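Local coordinates for protein RNA-dependent RNA Polymerase (Bombyx mori cytoplasmic polyhedrosis virus, PDB 6TZ0) that catalyses RNA-templated RNA synthesis, transcribing and probably also replicating the double-stranded RNA genome of the virus, at residues Glu58-Val69 and Ile221-Asn232. Residues are numbered along the deposited sequence; the frame is centred on the assembly and turned at random.
Sequences EDSNGNQLQATV and ILTHVESIVAMN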
loop_
_atom_site.group_PDB
_atom_site.type_symbol
_atom_site.label_atom_id
_atom_site.label_comp_id
_atom_site.label_asym_id
_atom_site.label_seq_id
_atom_site.Cartn_x
_atom_site.Cartn_y
_atom_site.Cartn_z
ATOM N N GLU A 58 8.260 14.721 42.375
ATOM C CA GLU A 58 7.796 15.783 41.498
ATOM C C GLU A 58 7.167 15.221 40.230
ATOM O O GLU A 58 7.405 14.077 39.842
ATOM C CB GLU A 58 8.952 16.711 41.129
ATOM C CG GLU A 58 9.497 17.509 42.287
ATOM C CD GLU A 58 10.678 18.365 41.887
ATOM O OE1 GLU A 58 11.143 18.232 40.738
ATOM O OE2 GLU A 58 11.143 19.170 42.717
ATOM N N ASP A 59 6.362 16.053 39.578
ATOM C CA ASP A 59 5.753 15.699 38.304
ATOM C C ASP A 59 6.662 16.169 37.165
ATOM O O ASP A 59 7.837 16.480 37.379
ATOM C CB ASP A 59 4.323 16.254 38.219
ATOM C CG ASP A 59 4.247 17.772 38.312
ATOM O OD1 ASP A 59 5.270 18.446 38.544
ATOM O OD2 ASP A 59 3.134 18.307 38.153
ATOM N N SER A 60 6.133 16.219 35.942
ATOM C CA SER A 60 6.915 16.683 34.803
ATOM C C SER A 60 7.200 18.177 34.850
ATOM O O SER A 60 8.096 18.642 34.141
ATOM C CB SER A 60 6.195 16.350 33.500
ATOM O OG SER A 60 6.097 14.954 33.322
ATOM N N ASN A 61 6.467 18.939 35.657
ATOM C CA ASN A 61 6.663 20.379 35.741
ATOM C C ASN A 61 7.076 20.833 37.136
ATOM O O ASN A 61 7.021 22.028 37.435
ATOM C CB ASN A 61 5.401 21.105 35.276
ATOM C CG ASN A 61 5.253 21.086 33.769
ATOM O OD1 ASN A 61 6.198 21.389 33.044
ATOM N ND2 ASN A 61 4.092 20.691 33.292
ATOM N N GLY A 62 7.500 19.907 37.989
ATOM C CA GLY A 62 8.112 20.255 39.253
ATOM C C GLY A 62 7.180 20.414 40.433
ATOM O O GLY A 62 7.581 21.016 41.433
ATOM N N ASN A 63 5.959 19.902 40.358
ATOM C CA ASN A 63 5.016 19.990 41.461
ATOM C C ASN A 63 4.961 18.658 42.197
ATOM O O ASN A 63 5.056 17.598 41.576
ATOM C CB ASN A 63 3.629 20.366 40.951
ATOM C CG ASN A 63 3.621 21.696 40.229
ATOM O OD1 ASN A 63 3.383 21.756 39.026
ATOM N ND2 ASN A 63 3.877 22.767 40.961
ATOM N N GLN A 64 4.794 18.719 43.516
ATOM C CA GLN A 64 4.868 17.523 44.349
ATOM C C GLN A 64 3.646 16.638 44.153
ATOM O O GLN A 64 2.508 17.110 44.228
ATOM C CB GLN A 64 5.002 17.909 45.819
ATOM C CG GLN A 64 6.330 18.537 46.166
ATOM C CD GLN A 64 7.470 17.548 46.063
ATOM O OE1 GLN A 64 7.335 16.389 46.449
ATOM N NE2 GLN A 64 8.601 17.999 45.540
ATOM N N LEU A 65 3.881 15.350 43.913
ATOM C CA LEU A 65 2.800 14.413 43.658
ATOM C C LEU A 65 3.061 13.136 44.445
ATOM O O LEU A 65 4.209 12.782 44.717
ATOM C CB LEU A 65 2.662 14.158 42.143
ATOM C CG LEU A 65 1.408 13.526 41.526
ATOM C CD1 LEU A 65 1.465 12.039 41.461
ATOM C CD2 LEU A 65 0.180 13.938 42.323
ATOM N N GLN A 66 1.978 12.465 44.837
ATOM C CA GLN A 66 2.029 11.266 45.667
ATOM C C GLN A 66 1.233 10.153 45.007
ATOM O O GLN A 66 0.068 10.350 44.654
ATOM C CB GLN A 66 1.464 11.542 47.059
ATOM C CG GLN A 66 2.303 12.483 47.888
ATOM C CD GLN A 66 1.636 12.846 49.192
ATOM O OE1 GLN A 66 0.490 12.475 49.439
ATOM N NE2 GLN A 66 2.350 13.575 50.038
ATOM N N ALA A 67 1.849 8.984 44.857
ATOM C CA ALA A 67 1.163 7.833 44.291
ATOM C C ALA A 67 1.558 6.574 45.048
ATOM O O ALA A 67 2.499 6.568 45.845
ATOM C CB ALA A 67 1.454 7.680 42.797
ATOM N N THR A 68 0.819 5.498 44.784
ATOM C CA THR A 68 0.944 4.245 45.516
ATOM C C THR A 68 0.961 3.094 44.524
ATOM O O THR A 68 0.115 3.042 43.627
ATOM C CB THR A 68 -0.212 4.074 46.513
ATOM O OG1 THR A 68 -0.205 5.162 47.445
ATOM C CG2 THR A 68 -0.093 2.769 47.281
ATOM N N VAL A 69 1.925 2.186 44.677
ATOM C CA VAL A 69 2.013 1.011 43.818
ATOM C C VAL A 69 0.835 0.091 44.116
ATOM O O VAL A 69 0.661 -0.371 45.249
ATOM C CB VAL A 69 3.349 0.283 44.019
ATOM C CG1 VAL A 69 3.382 -0.981 43.194
ATOM C CG2 VAL A 69 4.512 1.185 43.654
ATOM N N ILE A 221 10.520 12.401 30.171
ATOM C CA ILE A 221 9.093 12.650 30.013
ATOM C C ILE A 221 8.336 12.268 31.278
ATOM O O ILE A 221 7.503 13.031 31.778
ATOM C CB ILE A 221 8.576 11.891 28.781
ATOM C CG1 ILE A 221 9.241 12.446 27.523
ATOM C CG2 ILE A 221 7.066 11.963 28.681
ATOM C CD1 ILE A 221 9.060 11.592 26.318
ATOM N N LEU A 222 8.618 11.094 31.823
ATOM C CA LEU A 222 7.991 10.642 33.052
ATOM C C LEU A 222 8.987 10.695 34.197
ATOM O O LEU A 222 10.166 10.381 34.023
ATOM C CB LEU A 222 7.453 9.220 32.915
ATOM C CG LEU A 222 6.272 8.988 31.984
ATOM C CD1 LEU A 222 5.970 7.511 31.930
ATOM C CD2 LEU A 222 5.064 9.754 32.458
ATOM N N THR A 223 8.508 11.102 35.363
ATOM C CA THR A 223 9.274 10.979 36.590
ATOM C C THR A 223 8.976 9.611 37.201
ATOM O O THR A 223 8.332 8.762 36.581
ATOM C CB THR A 223 8.954 12.136 37.530
ATOM O OG1 THR A 223 7.577 12.082 37.914
ATOM C CG2 THR A 223 9.213 13.452 36.835
ATOM N N HIS A 224 9.442 9.368 38.424
ATOM C CA HIS A 224 9.208 8.063 39.033
ATOM C C HIS A 224 7.779 7.927 39.545
ATOM O O HIS A 224 7.168 6.856 39.418
ATOM C CB HIS A 224 10.221 7.819 40.148
ATOM C CG HIS A 224 11.625 7.670 39.658
ATOM N ND1 HIS A 224 12.074 6.536 39.021
ATOM C CD2 HIS A 224 12.678 8.519 39.693
ATOM C CE1 HIS A 224 13.344 6.686 38.696
ATOM N NE2 HIS A 224 13.735 7.882 39.090
ATOM N N VAL A 225 7.220 9.009 40.083
ATOM C CA VAL A 225 5.842 8.968 40.555
ATOM C C VAL A 225 4.889 8.894 39.369
ATOM O O VAL A 225 3.851 8.216 39.413
ATOM C CB VAL A 225 5.557 10.200 41.429
ATOM C CG1 VAL A 225 4.348 9.961 42.286
ATOM C CG2 VAL A 225 6.760 10.584 42.243
ATOM N N GLU A 226 5.240 9.574 38.280
ATOM C CA GLU A 226 4.465 9.460 37.056
ATOM C C GLU A 226 4.591 8.077 36.434
ATOM O O GLU A 226 3.651 7.607 35.787
ATOM C CB GLU A 226 4.897 10.540 36.075
ATOM C CG GLU A 226 4.461 11.931 36.479
ATOM C CD GLU A 226 4.947 12.986 35.521
ATOM O OE1 GLU A 226 5.797 12.664 34.674
ATOM O OE2 GLU A 226 4.463 14.130 35.599
ATOM N N SER A 227 5.718 7.395 36.649
ATOM C CA SER A 227 5.824 6.008 36.213
ATOM C C SER A 227 4.932 5.097 37.037
ATOM O O SER A 227 4.402 4.114 36.506
ATOM C CB SER A 227 7.268 5.529 36.298
ATOM O OG SER A 227 7.694 5.402 37.637
ATOM N N ILE A 228 4.755 5.411 38.325
ATOM C CA ILE A 228 3.785 4.685 39.144
ATOM C C ILE A 228 2.382 4.851 38.580
ATOM O O ILE A 228 1.640 3.873 38.431
ATOM C CB ILE A 228 3.847 5.157 40.605
ATOM C CG1 ILE A 228 5.205 4.866 41.200
ATOM C CG2 ILE A 228 2.795 4.477 41.440
ATOM C CD1 ILE A 228 5.372 5.500 42.506
ATOM N N VAL A 229 2.009 6.094 38.256
ATOM C CA VAL A 229 0.682 6.381 37.703
ATOM C C VAL A 229 0.474 5.657 36.371
ATOM O O VAL A 229 -0.588 5.060 36.125
ATOM C CB VAL A 229 0.496 7.903 37.555
ATOM C CG1 VAL A 229 -0.837 8.233 36.911
ATOM C CG2 VAL A 229 0.613 8.583 38.899
ATOM N N ALA A 230 1.509 5.648 35.524
ATOM C CA ALA A 230 1.443 4.975 34.231
ATOM C C ALA A 230 1.262 3.470 34.382
ATOM O O ALA A 230 0.377 2.882 33.749
ATOM C CB ALA A 230 2.704 5.284 33.427
ATOM N N MET A 231 2.076 2.830 35.234
ATOM C CA MET A 231 1.990 1.380 35.405
ATOM C C MET A 231 0.683 0.957 36.069
ATOM O O MET A 231 0.128 -0.099 35.730
ATOM C CB MET A 231 3.185 0.870 36.203
ATOM C CG MET A 231 4.501 0.940 35.462
ATOM S SD MET A 231 4.473 -0.009 33.935
ATOM C CE MET A 231 4.309 -1.675 34.554
ATOM N N ASN A 232 0.167 1.770 36.999
ATOM C CA ASN A 232 -1.133 1.473 37.594
ATOM C C ASN A 232 -2.242 1.550 36.555
ATOM O O ASN A 232 -3.153 0.713 36.550
ATOM C CB ASN A 232 -1.442 2.436 38.739
ATOM C CG ASN A 232 -0.535 2.253 39.924
ATOM O OD1 ASN A 232 -0.100 1.148 40.223
ATOM N ND2 ASN A 232 -0.284 3.335 40.641
#
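Strand Gln64-Thr68, second arm of a beta hairpin with strand 54-58, lies across the first turns of helix 224-237 in the N-terminal region of the polymerase, their axes 7.8 Å apart and inclined at 41°; the hairpin's type I turn, Asp59-Gly62, reaches the helix N-terminus. The contact thus joins hairpin to helix well away from the metal and nucleotide sites. Ala67 faces the helix, its CA 6.1 Å from that of Val225. Its CB rests on Ile228 CG2 at 3.7 Å and also meets Val225 CG1. Placed anti to the backbone N (chi1 -161°), that same Val225 branch touches Leu65 CD1, the two side chains crossing obliquely. Tyr55 of strand 54-58 also touches Val225 and Ile228.

At the helix start, Thr223 and Glu226 form a capping box: Glu226 N gives a weak bond to Thr223 OG1, and Thr223 N meets Glu226 OE1 from above the carboxylate plane. The cap is tied to the hairpin, because Thr223 OG1 donates to Glu58 O at 2.8 Å, in the carbonyl plane. The extended Glu226 side chain brings its carboxylate to Ser60, whose N binds OE2 weakly; Ser60 OG lies 2.7 Å from Glu226 OE1 and 2.8 Å from Ile221 O. Tyr314 OH also bonds Glu226 OE2, giving this buried carboxylate a further partner.

At the C-terminal end of the strand, Asn232 OD1 takes bonds from Tyr170 OH and Thr70 N, while Asn232 ND2 donates to Thr68 O at 3.0 Å, tilted 34° from the carbonyl plane.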